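Long-range contacts in PlaB phospholipase (Legionella pneumophila, PDB 6ZTI), which probably hydrolyses phospholipids as an alpha/beta hydrolase of a bacterial pathogen, with its activity controlled by tetramerization that NAD(H) mediates: residues Gly142-Leu146 with Glu157-Leu163; Gly135-Ala139 with Gly219-Val223; Met128-His134 with Ala224-Tyr230. One frame throughout, in Å; residues are numbered along the deposited sequence. Where two conformers were deposited one is given.

Contact 1 of 3, residues Gly142-Leu146 with Glu157-Leu163; sequences GKSRL and EPGKCVL. With SND (thionicotinamide-adenine-dinucleotide), chain H.
A dinucleotide pocket between two subunits borders this contact: Arg145, on the short helix 142-146, donates hydrogen bonds from NH1 to SND O2N and from NH2 to SND O1N, both 2.8 Å, holding one phosphate (PN) of the diphosphate beside Arg381 of the second subunit. The opposing segment runs extended through Pro158 and Gly159, the N-cap residue, then turns helical from Lys160. In register, Lys143 CA lies 5.8 Å from Pro158 CA and Gly142 CA 7.1 Å from Leu163 CA. Lys143 stretches out (chi1 to chi3 t, chi4 p) so that NZ donates a very short 2.5 Å hydrogen bond to Pro158 O, with Glu157 O 2.9 Å from NZ. Nearer the helix the side chains pack apolarly: Leu146 (m, t) places CB 3.9 Å from Pro158 CG and CD1 3.7 Å from Leu163 CD2. Leu163 CD1 also makes a van der Waals contact with the backbone, 3.7 Å from Lys143 N. Helix 142-146 thus rests against the start of helix 160-166, and Trp24, from a loop, touches both leucines.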
ATOM      1  N   GLY B 142      -0.255  14.253   8.840  1.00 28.75           N
ATOM      2  CA  GLY B 142       1.043  13.619   8.688  1.00 19.50           C
ATOM      3  C   GLY B 142       2.210  14.597   8.676  1.00 32.25           C
ATOM      4  O   GLY B 142       2.055  15.820   8.697  1.00 32.83           O
ATOM      5  N   LYS B 143       3.412  14.020   8.575  1.00 32.73           N
ATOM      6  CA  LYS B 143       4.649  14.767   8.809  1.00 34.87           C
ATOM      7  C   LYS B 143       4.870  15.857   7.761  1.00 35.66           C
ATOM      8  O   LYS B 143       5.106  17.022   8.104  1.00 24.65           O
ATOM      9  CB  LYS B 143       5.833  13.790   8.835  1.00 45.45           C
ATOM     10  CG  LYS B 143       7.151  14.389   9.301  1.00 47.67           C
ATOM     11  CD  LYS B 143       8.211  13.314   9.516  1.00 43.28           C
ATOM     12  CE  LYS B 143       9.560  13.931   9.847  1.00 39.53           C
ATOM     13  NZ  LYS B 143       9.552  14.651  11.153  1.00 46.82           N
ATOM     14  N   SER B 144       4.834  15.495   6.477  1.00 28.18           N
ATOM     15  CA  SER B 144       5.152  16.461   5.432  1.00 36.15           C
ATOM     16  C   SER B 144       4.232  17.676   5.500  1.00 37.94           C
ATOM     17  O   SER B 144       4.693  18.817   5.639  1.00 33.26           O
ATOM     18  CB  SER B 144       5.060  15.798   4.056  1.00 45.82           C
ATOM     19  OG  SER B 144       4.445  16.680   3.132  1.00 39.30           O
ATOM     20  N   ARG B 145       2.920  17.453   5.386  1.00 22.98           N
ATOM     21  CA  ARG B 145       1.980  18.574   5.395  1.00 35.26           C
ATOM     22  C   ARG B 145       2.097  19.410   6.668  1.00 35.68           C
ATOM     23  O   ARG B 145       1.971  20.641   6.624  1.00 28.25           O
ATOM     24  CB  ARG B 145       0.544  18.066   5.237  1.00 31.83           C
ATOM     25  CG  ARG B 145       0.244  17.522   3.855  1.00 33.89           C
ATOM     26  CD  ARG B 145      -1.020  16.693   3.838  1.00 37.02           C
ATOM     27  NE  ARG B 145      -2.223  17.512   3.880  1.00 32.72           N
ATOM     28  CZ  ARG B 145      -3.455  17.018   3.801  1.00 32.70           C
ATOM     29  NH1 ARG B 145      -3.632  15.705   3.685  1.00 26.55           N
ATOM     30  NH2 ARG B 145      -4.509  17.832   3.838  1.00 20.12           N
ATOM     31  N   LEU B 146       2.307  18.760   7.818  1.00 29.17           N
ATOM     32  CA  LEU B 146       2.286  19.489   9.084  1.00 36.14           C
ATOM     33  C   LEU B 146       3.468  20.446   9.193  1.00 34.34           C
ATOM     34  O   LEU B 146       3.322  21.558   9.713  1.00 30.80           O
ATOM     35  CB  LEU B 146       2.267  18.510  10.259  1.00 32.70           C
ATOM     36  CG  LEU B 146       0.911  17.850  10.523  1.00 35.89           C
ATOM     37  CD1 LEU B 146       1.037  16.785  11.603  1.00 33.04           C
ATOM     38  CD2 LEU B 146      -0.121  18.883  10.933  1.00 32.04           C
ATOM     39  N   GLU B 157       8.684  17.982   9.920  1.00 44.51           N
ATOM     40  CA  GLU B 157       9.061  18.477  11.244  1.00 52.09           C
ATOM     41  C   GLU B 157       8.733  17.467  12.351  1.00 46.95           C
ATOM     42  O   GLU B 157       9.646  16.896  12.953  1.00 39.71           O
ATOM     43  CB  GLU B 157       8.380  19.822  11.540  1.00 42.31           C
ATOM     44  CG  GLU B 157       8.513  20.285  12.994  1.00 52.65           C
ATOM     45  CD  GLU B 157       9.726  21.183  13.243  1.00 66.35           C
ATOM     46  OE1 GLU B 157       9.520  22.388  13.514  1.00 57.99           O
ATOM     47  OE2 GLU B 157      10.877  20.688  13.180  1.00 48.35           O
ATOM     48  N   PRO B 158       7.444  17.222  12.604  1.00 48.79           N
ATOM     49  CA  PRO B 158       7.073  16.409  13.766  1.00 37.07           C
ATOM     50  C   PRO B 158       7.427  14.943  13.576  1.00 32.32           C
ATOM     51  O   PRO B 158       7.481  14.431  12.457  1.00 40.53           O
ATOM     52  CB  PRO B 158       5.555  16.606  13.878  1.00 36.31           C
ATOM     53  CG  PRO B 158       5.100  17.142  12.547  1.00 35.69           C
ATOM     54  CD  PRO B 158       6.307  17.419  11.687  1.00 41.43           C
ATOM     55  N   GLY B 159       7.679  14.275  14.700  1.00 34.42           N
ATOM     56  CA  GLY B 159       8.104  12.886  14.668  1.00 22.26           C
ATOM     57  C   GLY B 159       6.939  11.936  14.421  1.00 18.54           C
ATOM     58  O   GLY B 159       5.867  12.052  15.019  1.00 16.27           O
ATOM     59  N   LYS B 160       7.176  10.961  13.545  1.00 17.69           N
ATOM     60  CA  LYS B 160       6.080  10.121  13.078  1.00 21.09           C
ATOM     61  C   LYS B 160       5.457   9.332  14.218  1.00 18.74           C
ATOM     62  O   LYS B 160       4.238   9.134  14.247  1.00 16.86           O
ATOM     63  CB  LYS B 160       6.567   9.174  11.984  1.00 22.22           C
ATOM     64  CG  LYS B 160       5.431   8.505  11.212  1.00 31.02           C
ATOM     65  CD  LYS B 160       5.052   7.160  11.811  1.00 52.33           C
ATOM     66  CE  LYS B 160       3.875   6.530  11.082  1.00 48.34           C
ATOM     67  NZ  LYS B 160       3.536   5.184  11.642  1.00 34.25           N
ATOM     68  N   CYS B 161       6.272   8.855  15.165  1.00 16.64           N
ATOM     69  CA  CYS B 161       5.715   8.015  16.220  1.00 17.92           C
ATOM     70  C   CYS B 161       4.849   8.818  17.180  1.00 15.66           C
ATOM     71  O   CYS B 161       3.848   8.303  17.689  1.00 15.10           O
ATOM     72  CB  CYS B 161       6.829   7.297  16.974  1.00 18.27           C
ATOM     73  SG  CYS B 161       7.597   5.969  15.993  1.00 28.12           S
ATOM     74  N   VAL B 162       5.208  10.073  17.443  1.00  9.99           N
ATOM     75  CA  VAL B 162       4.330  10.906  18.247  1.00 16.87           C
ATOM     76  C   VAL B 162       3.038  11.228  17.495  1.00 17.74           C
ATOM     77  O   VAL B 162       1.980  11.384  18.109  1.00  8.11           O
ATOM     78  CB  VAL B 162       5.064  12.189  18.675  1.00 26.08           C
ATOM     79  CG1 VAL B 162       4.092  13.124  19.412  1.00 25.14           C
ATOM     80  CG2 VAL B 162       6.266  11.838  19.545  1.00 23.48           C
ATOM     81  N   LEU B 163       3.103  11.371  16.169  1.00 15.19           N
ATOM     82  CA  LEU B 163       1.885  11.596  15.395  1.00 11.05           C
ATOM     83  C   LEU B 163       0.955  10.394  15.449  1.00 16.17           C
ATOM     84  O   LEU B 163      -0.271  10.558  15.443  1.00 14.67           O
ATOM     85  CB  LEU B 163       2.229  11.915  13.940  1.00 13.82           C
ATOM     86  CG  LEU B 163       2.966  13.232  13.695  1.00 17.74           C
ATOM     87  CD1 LEU B 163       3.233  13.422  12.209  1.00 24.04           C
ATOM     88  CD2 LEU B 163       2.176  14.413  14.229  1.00 14.35           C
TER
HETATM   89  PA  SND H 501      -9.340  15.622   1.675  1.00 16.30           P
HETATM   90  O1A SND H 501     -10.335  14.588   1.264  1.00 12.21           O
HETATM   91  O2A SND H 501      -9.834  17.013   1.956  1.00 15.14           O
HETATM   92  O5B SND H 501      -8.142  15.805   0.613  1.00 14.90           O
HETATM   93  C5B SND H 501      -7.629  14.627  -0.025  1.00 14.87           C
HETATM   94  C4B SND H 501      -6.257  14.959  -0.551  1.00 16.57           C
HETATM   95  O4B SND H 501      -6.335  16.097  -1.445  1.00 14.02           O
HETATM   96  C3B SND H 501      -5.233  15.329   0.521  1.00 15.33           C
HETATM   97  O3B SND H 501      -3.975  14.755   0.194  1.00 18.28           O
HETATM   98  C2B SND H 501      -5.193  16.853   0.438  1.00 12.76           C
HETATM   99  O2B SND H 501      -3.958  17.387   0.887  1.00 16.60           O
HETATM  100  C1B SND H 501      -5.370  17.054  -1.063  1.00 14.77           C
HETATM  101  N9A SND H 501      -5.863  18.374  -1.430  1.00 11.74           N
HETATM  102  C8A SND H 501      -7.141  18.848  -1.283  1.00 16.14           C
HETATM  103  N7A SND H 501      -7.282  20.114  -1.592  1.00 13.66           N
HETATM  104  C5A SND H 501      -6.003  20.504  -1.966  1.00  8.04           C
HETATM  105  C6A SND H 501      -5.467  21.746  -2.346  1.00 16.50           C
HETATM  106  N6A SND H 501      -6.199  22.855  -2.492  1.00 12.89           N
HETATM  107  N1A SND H 501      -4.141  21.806  -2.598  1.00 15.49           N
HETATM  108  C2A SND H 501      -3.418  20.689  -2.501  1.00 19.32           C
HETATM  109  N3A SND H 501      -3.818  19.458  -2.166  1.00 18.68           N
HETATM  110  C4A SND H 501      -5.125  19.438  -1.891  1.00 11.06           C
HETATM  111  O3  SND H 501      -8.594  15.115   2.982  1.00 13.98           O
HETATM  112  PN  SND H 501      -7.385  15.663   3.874  1.00 14.98           P
HETATM  113  O1N SND H 501      -7.228  17.107   3.574  1.00 16.47           O
HETATM  114  O2N SND H 501      -6.239  14.751   3.694  1.00 12.31           O
HETATM  115  O5D SND H 501      -8.005  15.462   5.342  1.00 21.78           O
HETATM  116  C5D SND H 501      -7.801  14.222   6.055  1.00 22.26           C
HETATM  117  C4D SND H 501      -9.052  13.844   6.820  1.00 22.86           C
HETATM  118  O4D SND H 501      -9.480  14.945   7.658  1.00 15.74           O
HETATM  119  C3D SND H 501     -10.278  13.489   5.981  1.00 18.26           C
HETATM  120  O3D SND H 501     -11.060  12.541   6.706  1.00 17.43           O
HETATM  121  C2D SND H 501     -10.974  14.844   5.848  1.00 16.59           C
HETATM  122  O2D SND H 501     -12.364  14.757   5.547  1.00 17.83           O
HETATM  123  C1D SND H 501     -10.754  15.384   7.256  1.00 12.48           C
HETATM  124  N1N SND H 501     -10.747  16.918   7.226  1.00 18.21           N
HETATM  125  C2N SND H 501      -9.582  17.494   6.888  1.00 10.97           C
HETATM  126  C3N SND H 501      -9.452  18.867   6.933  1.00 10.19           C
HETATM  127  C7N SND H 501      -8.127  19.502   6.704  1.00 14.24           C
HETATM  128  S7N SND H 501      -7.600  20.747   7.672  1.00 24.03           S
HETATM  129  N7N SND H 501      -7.386  19.008   5.734  1.00 14.65           N
HETATM  130  C4N SND H 501     -10.551  19.629   7.312  1.00 11.95           C
HETATM  131  C5N SND H 501     -11.747  19.011   7.628  1.00 12.07           C
HETATM  132  C6N SND H 501     -11.829  17.639   7.580  1.00 19.91           C

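Contact 2 of 3, residues Gly135-Ala139 with Gly219-Val223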
ATOM      1  N   GLY B 135      -6.275  13.612  21.468  1.00  6.27           N
ATOM      2  CA  GLY B 135      -5.702  13.681  20.133  1.00 10.15           C
ATOM      3  C   GLY B 135      -5.913  15.031  19.473  1.00  9.35           C
ATOM      4  O   GLY B 135      -6.587  15.926  19.991  1.00  8.60           O
ATOM      5  N   SER B 136      -5.319  15.155  18.285  1.00  7.38           N
ATOM      6  CA  SER B 136      -5.417  16.337  17.437  1.00  8.85           C
ATOM      7  C   SER B 136      -5.820  15.911  16.036  1.00  6.62           C
ATOM      8  O   SER B 136      -5.194  15.024  15.453  1.00  4.94           O
ATOM      9  CB  SER B 136      -4.089  17.097  17.361  1.00 10.15           C
ATOM     10  OG  SER B 136      -4.116  18.045  16.301  1.00 12.45           O
ATOM     11  N   ALA B 137      -6.853  16.555  15.493  1.00  8.48           N
ATOM     12  CA  ALA B 137      -7.293  16.239  14.139  1.00 10.71           C
ATOM     13  C   ALA B 137      -6.190  16.468  13.122  1.00 12.37           C
ATOM     14  O   ALA B 137      -6.199  15.842  12.054  1.00  8.91           O
ATOM     15  CB  ALA B 137      -8.519  17.080  13.790  1.00  8.59           C
ATOM     16  N   LEU B 138      -5.228  17.336  13.440  1.00  9.01           N
ATOM     17  CA  LEU B 138      -4.166  17.671  12.508  1.00 10.45           C
ATOM     18  C   LEU B 138      -3.152  16.542  12.341  1.00 14.88           C
ATOM     19  O   LEU B 138      -2.445  16.509  11.325  1.00 11.09           O
ATOM     20  CB  LEU B 138      -3.439  18.929  12.979  1.00 12.16           C
ATOM     21  CG  LEU B 138      -4.142  20.279  12.873  1.00 10.29           C
ATOM     22  CD1 LEU B 138      -3.274  21.353  13.489  1.00 22.51           C
ATOM     23  CD2 LEU B 138      -4.406  20.599  11.426  1.00 21.75           C
ATOM     24  N   ALA B 139      -3.059  15.625  13.310  1.00  5.68           N
ATOM     25  CA  ALA B 139      -1.995  14.622  13.286  1.00  9.34           C
ATOM     26  C   ALA B 139      -2.090  13.741  12.054  1.00  6.55           C
ATOM     27  O   ALA B 139      -1.067  13.356  11.475  1.00 14.13           O
ATOM     28  CB  ALA B 139      -2.050  13.763  14.556  1.00 14.09           C
ATOM     29  N   GLY B 219      -7.242  25.977  17.056  1.00  8.88           N
ATOM     30  CA  GLY B 219      -6.394  25.829  15.904  1.00  9.30           C
ATOM     31  C   GLY B 219      -5.629  24.526  15.875  1.00 10.30           C
ATOM     32  O   GLY B 219      -5.169  24.122  14.807  1.00 11.66           O
ATOM     33  N   VAL B 220      -5.479  23.861  17.020  1.00  5.92           N
ATOM     34  CA  VAL B 220      -4.706  22.627  17.081  1.00 11.68           C
ATOM     35  C   VAL B 220      -5.468  21.553  17.847  1.00  7.57           C
ATOM     36  O   VAL B 220      -5.500  20.399  17.424  1.00  7.63           O
ATOM     37  CB  VAL B 220      -3.327  22.877  17.718  1.00  8.24           C
ATOM     38  CG1 VAL B 220      -2.563  21.576  17.885  1.00 19.18           C
ATOM     39  CG2 VAL B 220      -2.539  23.856  16.894  1.00  6.80           C
ATOM     40  N   VAL B 221      -6.071  21.910  18.981  1.00 10.01           N
ATOM     41  CA  VAL B 221      -6.765  20.954  19.835  0.54  8.84           C
ATOM     42  C   VAL B 221      -8.189  21.429  20.051  1.00 10.61           C
ATOM     43  O   VAL B 221      -8.427  22.601  20.361  1.00 11.15           O
ATOM     44  CB  VAL B 221      -6.049  20.759  21.187  0.54 13.25           C
ATOM     45  CG1 VAL B 221      -4.763  19.991  20.994  0.54 13.67           C
ATOM     46  CG2 VAL B 221      -5.772  22.101  21.859  0.54  9.08           C
ATOM     47  N   ARG B 222      -9.133  20.516  19.892  1.00  8.74           N
ATOM     48  CA  ARG B 222     -10.519  20.815  20.187  1.00 11.42           C
ATOM     49  C   ARG B 222     -10.706  20.909  21.697  1.00  7.91           C
ATOM     50  O   ARG B 222     -10.120  20.133  22.454  1.00  5.66           O
ATOM     51  CB  ARG B 222     -11.410  19.725  19.595  1.00  9.31           C
ATOM     52  CG  ARG B 222     -11.228  19.553  18.089  1.00  9.60           C
ATOM     53  CD  ARG B 222     -11.736  18.223  17.605  1.00 10.28           C
ATOM     54  NE  ARG B 222     -11.966  18.241  16.167  1.00 10.98           N
ATOM     55  CZ  ARG B 222     -12.258  17.173  15.427  1.00 10.24           C
ATOM     56  NH1 ARG B 222     -12.343  15.975  15.979  1.00 11.40           N
ATOM     57  NH2 ARG B 222     -12.458  17.307  14.118  1.00  9.25           N
ATOM     58  N   VAL B 223     -11.518  21.874  22.141  1.00  7.58           N
ATOM     59  CA  VAL B 223     -11.816  21.983  23.570  1.00  9.00           C
ATOM     60  C   VAL B 223     -12.181  20.617  24.132  1.00  5.35           C
ATOM     61  O   VAL B 223     -11.706  20.206  25.193  1.00  7.93           O
ATOM     62  CB  VAL B 223     -12.945  23.002  23.816  1.00  7.68           C
ATOM     63  CG1 VAL B 223     -13.330  23.042  25.294  1.00 10.49           C
ATOM     64  CG2 VAL B 223     -12.560  24.393  23.337  1.00  8.45           C
TER
HETATM   65  O   HOH W   1      -8.318  17.939  19.007  1.00  6.18           O
HETATM   66  O   HOH W   2      -7.832  19.055  16.611  1.00  7.26           O
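Direct polar contact between these two loops centres on Ser136. Its OG donates to Val220 O at 3.0 Å and also accepts from Leu138 N at 3.2 Å, so one hydroxyl both ties the loops together and closes an ST turn in its own. The CA atoms of Ser136 and Val221 are 5.4 Å apart, the nearest pair.

Two waters fill the gap beside that bond. Water 1 donates to Gly135 O and accepts from Arg222 N, each at 2.8 Å; water 2 accepts from Ala137 N at 2.9 Å and donates to Val220 O at 2.8 Å. Val220 O therefore receives both the serine and a water.

In the alpha/beta-hydrolase domain, these are loops that follow neighbouring parallel strands, 123-129 and 191-197, and they meet beyond the sheet. Gly135 and Gly219 both have positive phi, near 100°, with backbone angles that would jam a CB against the preceding carbonyl.

The apolar pair is Leu138 CD1 with Val220 CG2, 4.3 Å apart; Leu138 CD1 also packs against the backbone, 3.6 Å from Gly219 O, and the leucine side chain is about 5 Å from a bound SND. Ala137 CB sits over one face of the Arg222 guanidinium, 4.0 Å from Arg222 NH2. The charge itself is met by salt bridges to Asp380 and Glu214, with Phe394 adding a cation-pi contact.

Contact 3 of 3, residues Met128-His134 with Ala224-Tyr230; sequences MLAPANH and AATNMNY
A histidine held through both backbone and ring is the striking feature here. His134 N donates to Ala225 O at 2.9 Å; with chi1 m and chi2 near -86°, its NE2 donates a hydrogen bond to Asn227 O at 3.1 Å. The same imidazole turns its edge to the face of Tyr230 (chi1 p) in a T-shaped stack, centroids 4.6 Å apart and planes at 86°. The first segment leaves strand 123-129 at Leu129, passes Ala130 at positive phi (40/52), and makes an inverse gamma turn centred on Ala132. Across from it, a weakly bonded helical turn is followed by an Asx turn, Asn227 OD1 accepting from Asn229 N at 3.0 Å. CA atoms come closest at His134-Ala225, 4.6 Å, and Pro131-Thr226, 5.2 Å. Asn133 (chi1 m) donates through ND2 to Thr226 O at 3.1 Å, while Arg107 binds its OD1. Thr226 CA makes a CA-H...O contact of 3.3 Å with Pro131 O, and Met128 CE packs 4.2 Å from Met228 CG. Tyr230 OH is hydrogen-bonded to Asn177 O of helix 171-180. Such loops at the carboxyl ends of parallel strands belong to the alpha/beta-hydrolase fold, here joined to the segment leading into strand 231-238.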
ATOM      1  N   MET B 128      -2.280  21.344  32.930  1.00  8.16           N
ATOM      2  CA  MET B 128      -2.193  21.073  31.500  1.00 10.38           C
ATOM      3  C   MET B 128      -2.818  22.222  30.729  1.00  7.83           C
ATOM      4  O   MET B 128      -3.995  22.530  30.930  1.00 10.34           O
ATOM      5  CB  MET B 128      -2.913  19.767  31.162  1.00  8.60           C
ATOM      6  CG  MET B 128      -2.172  18.518  31.614  1.00  8.73           C
ATOM      7  SD  MET B 128      -3.222  17.069  31.453  1.00 10.30           S
ATOM      8  CE  MET B 128      -4.235  17.257  32.918  1.00  7.56           C
ATOM      9  N   LEU B 129      -2.035  22.845  29.844  1.00  8.61           N
ATOM     10  CA  LEU B 129      -2.497  23.926  28.985  1.00  6.50           C
ATOM     11  C   LEU B 129      -2.746  23.382  27.582  1.00  7.71           C
ATOM     12  O   LEU B 129      -1.831  22.843  26.943  1.00  7.92           O
ATOM     13  CB  LEU B 129      -1.477  25.066  28.940  1.00  7.77           C
ATOM     14  CG  LEU B 129      -0.932  25.580  30.277  1.00  9.18           C
ATOM     15  CD1 LEU B 129       0.153  26.654  30.101  1.00 17.36           C
ATOM     16  CD2 LEU B 129      -2.060  26.133  31.139  1.00 19.59           C
ATOM     17  N   ALA B 130      -3.986  23.523  27.108  1.00  8.32           N
ATOM     18  CA  ALA B 130      -4.432  23.023  25.808  1.00  7.62           C
ATOM     19  C   ALA B 130      -3.844  21.648  25.503  1.00  7.78           C
ATOM     20  O   ALA B 130      -3.278  21.449  24.421  1.00  6.74           O
ATOM     21  CB  ALA B 130      -4.058  24.004  24.699  1.00  5.66           C
ATOM     22  N   PRO B 131      -3.977  20.684  26.413  1.00 11.63           N
ATOM     23  CA  PRO B 131      -3.417  19.347  26.172  1.00  9.28           C
ATOM     24  C   PRO B 131      -4.205  18.577  25.134  1.00  5.30           C
ATOM     25  O   PRO B 131      -5.437  18.628  25.112  1.00  9.39           O
ATOM     26  CB  PRO B 131      -3.541  18.670  27.537  1.00  8.74           C
ATOM     27  CG  PRO B 131      -4.804  19.267  28.071  1.00  9.67           C
ATOM     28  CD  PRO B 131      -4.771  20.715  27.654  1.00  9.36           C
ATOM     29  N   ALA B 132      -3.483  17.819  24.301  1.00  9.22           N
ATOM     30  CA  ALA B 132      -4.103  16.969  23.277  1.00 13.41           C
ATOM     31  C   ALA B 132      -4.447  15.602  23.872  1.00 10.15           C
ATOM     32  O   ALA B 132      -4.041  14.546  23.383  1.00  8.55           O
ATOM     33  CB  ALA B 132      -3.184  16.832  22.069  1.00 12.27           C
ATOM     34  N   ASN B 133      -5.240  15.638  24.945  1.00  7.52           N
ATOM     35  CA  ASN B 133      -5.473  14.429  25.728  1.00  4.47           C
ATOM     36  C   ASN B 133      -6.260  13.382  24.961  1.00  7.68           C
ATOM     37  O   ASN B 133      -6.079  12.185  25.207  1.00  7.99           O
ATOM     38  CB  ASN B 133      -6.174  14.776  27.033  1.00  4.49           C
ATOM     39  CG  ASN B 133      -5.211  15.325  28.063  1.00  7.05           C
ATOM     40  OD1 ASN B 133      -4.093  14.823  28.225  1.00 10.09           O
ATOM     41  ND2 ASN B 133      -5.626  16.369  28.749  1.00  8.19           N
ATOM     42  N   HIS B 134      -7.137  13.792  24.043  1.00  6.69           N
ATOM     43  CA  HIS B 134      -7.841  12.848  23.189  1.00  5.26           C
ATOM     44  C   HIS B 134      -7.425  12.997  21.725  1.00  5.01           C
ATOM     45  O   HIS B 134      -8.157  12.571  20.832  1.00  9.56           O
ATOM     46  CB  HIS B 134      -9.354  13.013  23.342  1.00  5.64           C
ATOM     47  CG  HIS B 134      -9.844  12.782  24.738  1.00  8.30           C
ATOM     48  ND1 HIS B 134     -10.162  11.528  25.226  1.00  9.16           N
ATOM     49  CD2 HIS B 134     -10.062  13.646  25.754  1.00  7.51           C
ATOM     50  CE1 HIS B 134     -10.553  11.638  26.482  1.00  5.29           C
ATOM     51  NE2 HIS B 134     -10.511  12.915  26.822  1.00  6.32           N
ATOM     52  N   ALA B 224     -13.068  19.908  23.445  1.00  8.76           N
ATOM     53  CA  ALA B 224     -13.514  18.631  23.970  1.00  3.62           C
ATOM     54  C   ALA B 224     -12.377  17.625  24.056  1.00  7.02           C
ATOM     55  O   ALA B 224     -12.403  16.744  24.921  1.00 11.85           O
ATOM     56  CB  ALA B 224     -14.647  18.061  23.108  1.00  7.74           C
ATOM     57  N   ALA B 225     -11.372  17.733  23.184  1.00  5.20           N
ATOM     58  CA  ALA B 225     -10.246  16.813  23.256  1.00  5.14           C
ATOM     59  C   ALA B 225      -9.245  17.161  24.348  1.00  7.27           C
ATOM     60  O   ALA B 225      -8.306  16.385  24.565  1.00  7.12           O
ATOM     61  CB  ALA B 225      -9.507  16.755  21.927  1.00  6.10           C
ATOM     62  N   THR B 226      -9.406  18.293  25.041  1.00  6.79           N
ATOM     63  CA  THR B 226      -8.524  18.590  26.165  1.00  6.82           C
ATOM     64  C   THR B 226      -9.067  18.063  27.488  1.00  7.18           C
ATOM     65  O   THR B 226      -8.292  17.846  28.424  1.00  6.75           O
ATOM     66  CB  THR B 226      -8.285  20.100  26.332  1.00  5.74           C
ATOM     67  OG1 THR B 226      -9.476  20.744  26.811  1.00  4.55           O
ATOM     68  CG2 THR B 226      -7.841  20.760  25.051  1.00  6.21           C
ATOM     69  N   ASN B 227     -10.375  17.862  27.578  1.00 11.35           N
ATOM     70  CA  ASN B 227     -11.045  17.673  28.852  1.00  8.65           C
ATOM     71  C   ASN B 227     -10.781  16.278  29.404  1.00 10.74           C
ATOM     72  O   ASN B 227     -11.057  15.274  28.739  1.00 12.49           O
ATOM     73  CB  ASN B 227     -12.542  17.896  28.673  1.00 10.15           C
ATOM     74  CG  ASN B 227     -13.232  18.269  29.953  1.00  7.83           C
ATOM     75  OD1 ASN B 227     -12.741  18.007  31.046  1.00 10.03           O
ATOM     76  ND2 ASN B 227     -14.398  18.879  29.823  1.00  9.62           N
ATOM     77  N   MET B 228     -10.285  16.212  30.635  1.00 11.14           N
ATOM     78  CA  MET B 228     -10.114  14.919  31.290  1.00 12.96           C
ATOM     79  C   MET B 228     -11.374  14.425  31.986  1.00  8.85           C
ATOM     80  O   MET B 228     -11.329  13.381  32.642  1.00 12.75           O
ATOM     81  CB  MET B 228      -8.962  14.999  32.287  1.00 11.65           C
ATOM     82  CG  MET B 228      -7.633  15.095  31.600  1.00  8.17           C
ATOM     83  SD  MET B 228      -7.225  13.639  30.632  1.00 11.22           S
ATOM     84  CE  MET B 228      -7.230  12.392  31.926  1.00 13.52           C
ATOM     85  N   ASN B 229     -12.482  15.149  31.870  1.00  9.11           N
ATOM     86  CA  ASN B 229     -13.795  14.675  32.299  1.00  6.59           C
ATOM     87  C   ASN B 229     -14.422  14.009  31.082  1.00  7.44           C
ATOM     88  O   ASN B 229     -14.851  14.690  30.149  1.00 12.26           O
ATOM     89  CB  ASN B 229     -14.666  15.825  32.809  1.00  7.36           C
ATOM     90  CG  ASN B 229     -14.060  16.547  34.007  1.00  9.29           C
ATOM     91  OD1 ASN B 229     -13.957  15.991  35.102  1.00 12.23           O
ATOM     92  ND2 ASN B 229     -13.685  17.795  33.810  1.00 12.16           N
ATOM     93  N   TYR B 230     -14.427  12.676  31.055  1.00  9.01           N
ATOM     94  CA  TYR B 230     -15.003  11.945  29.934  1.00 13.00           C
ATOM     95  C   TYR B 230     -15.541  10.614  30.440  1.00  8.32           C
ATOM     96  O   TYR B 230     -15.222  10.168  31.545  1.00 10.83           O
ATOM     97  CB  TYR B 230     -13.978  11.709  28.818  1.00  6.32           C
ATOM     98  CG  TYR B 230     -12.703  11.023  29.284  1.00  9.33           C
ATOM     99  CD1 TYR B 230     -11.652  11.769  29.787  1.00  9.96           C
ATOM    100  CD2 TYR B 230     -12.544   9.641  29.214  1.00  9.71           C
ATOM    101  CE1 TYR B 230     -10.490  11.178  30.214  1.00 11.41           C
ATOM    102  CE2 TYR B 230     -11.357   9.035  29.638  1.00 14.20           C
ATOM    103  CZ  TYR B 230     -10.340   9.824  30.143  1.00 11.34           C
ATOM    104  OH  TYR B 230      -9.159   9.296  30.598  1.00 11.03           O
TER

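In the fold
Going outward along the chain from strand 123-129, burial falls away. Contact 3 is wholly buried near the middle of the chain, and its hydrogen bonds join the segments directly, one backbone to backbone and two from side chains to carbonyls. Contact 2 continues the same two stretches of chain, touching contact 3 where Val221 packs on Ala130, Ala132 and Thr226; it is partly buried and hydrated. Contact 1, its centre about 20 Å from that of contact 3, is peripheral and sets a short helix against Pro158 and the start of the next helix, through a lysine tip and leucine packing. Leu146 links it to contact 2 through Leu138 and Ala139. Arg145 of contact 1 binds the nucleotide directly; Leu138 of contact 2 only lies near it.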